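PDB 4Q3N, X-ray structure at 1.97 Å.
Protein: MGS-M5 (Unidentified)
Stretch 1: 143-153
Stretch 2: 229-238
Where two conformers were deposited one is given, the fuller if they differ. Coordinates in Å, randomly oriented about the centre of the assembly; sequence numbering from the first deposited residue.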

# COMPACT_ATOMS: atom_id res chain seq x y z
N GLY A 143 17.65 13.78 15.27
CA GLY A 143 18.55 12.91 14.52
C GLY A 143 17.95 11.50 14.43
O GLY A 143 17.06 11.16 15.19
N SER A 144 18.47 10.67 13.54
CA SER A 144 17.93 9.32 13.40
C SER A 144 18.30 8.41 14.61
O SER A 144 17.65 7.37 14.81
CB SER A 144 18.40 8.68 12.09
OG SER A 144 19.79 8.73 11.94
N GLY A 145 19.32 8.81 15.37
CA GLY A 145 19.60 8.15 16.65
C GLY A 145 19.66 6.64 16.56
O GLY A 145 20.31 6.07 15.67
N THR A 146 18.99 5.96 17.47
CA THR A 146 19.10 4.50 17.55
C THR A 146 17.87 3.82 16.91
O THR A 146 17.52 2.68 17.22
CB THR A 146 19.24 4.06 19.02
OG1 THR A 146 18.24 4.75 19.78
CG2 THR A 146 20.66 4.45 19.60
N SER A 147 17.18 4.53 16.01
CA SER A 147 16.01 3.91 15.35
C SER A 147 16.44 2.66 14.56
O SER A 147 15.80 1.62 14.64
CB SER A 147 15.33 4.93 14.41
OG SER A 147 16.31 5.45 13.49
N LEU A 148 17.55 2.74 13.83
CA LEU A 148 18.04 1.56 13.09
C LEU A 148 18.61 0.49 14.02
O LEU A 148 18.41 -0.72 13.79
CB LEU A 148 19.13 1.99 12.07
CG LEU A 148 19.90 0.87 11.35
CD1 LEU A 148 18.96 -0.04 10.46
CD2 LEU A 148 21.08 1.43 10.57
N ASP A 149 19.34 0.89 15.05
CA ASP A 149 19.84 -0.09 16.02
C ASP A 149 18.65 -0.87 16.60
O ASP A 149 18.72 -2.07 16.85
CB ASP A 149 20.63 0.58 17.16
CG ASP A 149 21.74 1.51 16.63
OD1 ASP A 149 22.80 1.00 16.32
OD2 ASP A 149 21.48 2.70 16.40
N THR A 150 17.58 -0.16 16.85
CA THR A 150 16.35 -0.74 17.40
C THR A 150 15.70 -1.75 16.40
O THR A 150 15.30 -2.87 16.79
CB THR A 150 15.35 0.37 17.77
OG1 THR A 150 15.89 1.11 18.92
CG2 THR A 150 13.95 -0.24 18.14
N ALA A 151 15.65 -1.38 15.13
CA ALA A 151 15.17 -2.31 14.11
C ALA A 151 16.05 -3.55 14.04
O ALA A 151 15.57 -4.64 13.78
CB ALA A 151 15.10 -1.65 12.72
N ARG A 152 17.36 -3.38 14.20
CA ARG A 152 18.26 -4.52 14.21
C ARG A 152 17.97 -5.43 15.39
O ARG A 152 17.98 -6.65 15.28
CB ARG A 152 19.74 -4.03 14.29
CG ARG A 152 20.18 -3.32 13.00
CD ARG A 152 21.64 -2.80 13.10
NE ARG A 152 22.16 -2.43 11.78
CZ ARG A 152 22.97 -1.39 11.60
NH1 ARG A 152 23.34 -0.60 12.64
NH2 ARG A 152 23.39 -1.14 10.40
N LEU A 153 17.82 -4.83 16.56
CA LEU A 153 17.46 -5.57 17.77
C LEU A 153 16.17 -6.40 17.57
O LEU A 153 16.11 -7.58 17.90
CB LEU A 153 17.22 -4.61 18.93
CG LEU A 153 16.71 -5.18 20.26
CD1 LEU A 153 17.80 -6.05 20.89
CD2 LEU A 153 16.32 -4.07 21.22
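Stretch 2 229-238: ATYYGIGMAL

Stretch 2 begins as an extended segment and turns into a helix at Tyr232, which continues beyond Leu238. It packs on the start of the stretch 1 helix, which runs from Ser147, and on the type II' turn from Ser144 to Ser147 that leads into it. The helix axes approach to 9.2 Å. Their N-to-C directions differ by 110°, so the two helices cross steeply. The contact buries 322 Å², both sides summed, and is mainly apolar.

Ala229 is extended (phi/psi -160/155) and makes no contact. Thr230 is also extended (-107/138), with chi1 t. Its CB points toward stretch 1, and its OG1 lies 3.5 Å from Arg152 NH2, at the edge of the guanidinium and near its plane. Tyr231 (-158/-24) holds the N-cap position and points away. Tyr232 opens the helix, and the end of its side chain leads away from stretch 1.

Gly233 has no side chain, and the Leu148 side chain rests directly on its backbone. Its C atom is 3.5 Å from Leu148 CD1. A CB here would lie 2.7 Å from Leu148 CD1, which is a clash. Ile234 comes next, with chi1 t and chi2 p. Its CB is 4.1 Å from Leu148 CD2, and its CD1 reaches 3.7 Å from Ser144 OG. Leu148 thus packs along the first turn of the stretch 2 helix.

Gly235 and Met236 make no contact. One turn after Gly233, Ala237 points back toward stretch 1; its N bonds to Gly233 O at 3.1 Å. The CA atoms of Ala237 and Leu148 are 5.7 Å apart. Ala237 CB lies 4.3 Å from Leu148 CB and 3.7 Å from Ser147 OG. That hydroxyl donates to Ser144 O at 2.7 Å, within stretch 1. Leu238 ends the stretch, its CD2 3.8 Å from Ser144 CB.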

# COMPACT_ATOMS: atom_id res chain seq x y z
N ALA A 229 29.73 -0.35 2.85
CA ALA A 229 28.99 0.68 3.55
C ALA A 229 27.62 0.11 3.93
O ALA A 229 27.17 -0.83 3.29
CB ALA A 229 28.83 1.93 2.65
N THR A 230 27.00 0.65 4.96
CA THR A 230 25.62 0.24 5.26
C THR A 230 24.68 1.39 4.87
O THR A 230 25.00 2.56 5.09
CB THR A 230 25.49 -0.15 6.76
OG1 THR A 230 24.12 -0.33 7.11
CG2 THR A 230 26.10 0.89 7.65
N TYR A 231 23.54 1.07 4.24
CA TYR A 231 22.62 2.14 3.83
C TYR A 231 21.17 1.71 3.61
O TYR A 231 20.29 2.54 3.72
CB TYR A 231 23.11 2.85 2.55
CG TYR A 231 23.73 1.95 1.47
CD1 TYR A 231 22.95 1.36 0.49
CD2 TYR A 231 25.14 1.75 1.43
CE1 TYR A 231 23.55 0.56 -0.53
CE2 TYR A 231 25.71 0.91 0.49
CZ TYR A 231 24.92 0.34 -0.49
OH TYR A 231 25.53 -0.43 -1.43
N TYR A 232 20.90 0.44 3.32
CA TYR A 232 19.49 0.07 3.15
C TYR A 232 18.72 0.17 4.48
O TYR A 232 17.57 0.68 4.56
CB TYR A 232 19.38 -1.35 2.55
CG TYR A 232 19.89 -1.40 1.10
CD1 TYR A 232 19.49 -0.44 0.19
CD2 TYR A 232 20.75 -2.41 0.68
CE1 TYR A 232 19.94 -0.48 -1.13
CE2 TYR A 232 21.21 -2.46 -0.63
CZ TYR A 232 20.80 -1.48 -1.52
OH TYR A 232 21.29 -1.49 -2.81
N GLY A 233 19.34 -0.30 5.55
CA GLY A 233 18.71 -0.20 6.86
C GLY A 233 18.36 1.22 7.27
O GLY A 233 17.20 1.52 7.57
N ILE A 234 19.33 2.14 7.26
CA ILE A 234 19.04 3.51 7.69
C ILE A 234 18.02 4.15 6.73
O ILE A 234 17.17 4.94 7.13
CB ILE A 234 20.35 4.35 7.76
CG1 ILE A 234 20.08 5.74 8.34
CG2 ILE A 234 21.02 4.43 6.39
CD1 ILE A 234 19.51 5.75 9.78
N GLY A 235 18.10 3.79 5.45
CA GLY A 235 17.14 4.35 4.51
C GLY A 235 15.69 4.10 4.95
O GLY A 235 14.84 5.00 4.91
N MET A 236 15.39 2.88 5.36
CA MET A 236 14.01 2.56 5.79
C MET A 236 13.66 3.15 7.17
O MET A 236 12.50 3.49 7.45
CB MET A 236 13.82 1.04 5.79
CG MET A 236 13.76 0.51 4.32
SD MET A 236 13.43 -1.24 4.18
CE MET A 236 11.63 -1.24 4.62
N ALA A 237 14.67 3.29 8.05
CA ALA A 237 14.46 3.96 9.34
C ALA A 237 14.07 5.42 9.07
O ALA A 237 13.14 5.95 9.69
CB ALA A 237 15.78 3.91 10.21
N LEU A 238 14.82 6.10 8.16
CA LEU A 238 14.51 7.50 7.85
C LEU A 238 13.09 7.64 7.22
O LEU A 238 12.37 8.63 7.47
CB LEU A 238 15.54 8.10 6.89
CG LEU A 238 16.96 8.24 7.50
CD1 LEU A 238 18.07 8.54 6.43
CD2 LEU A 238 16.96 9.30 8.64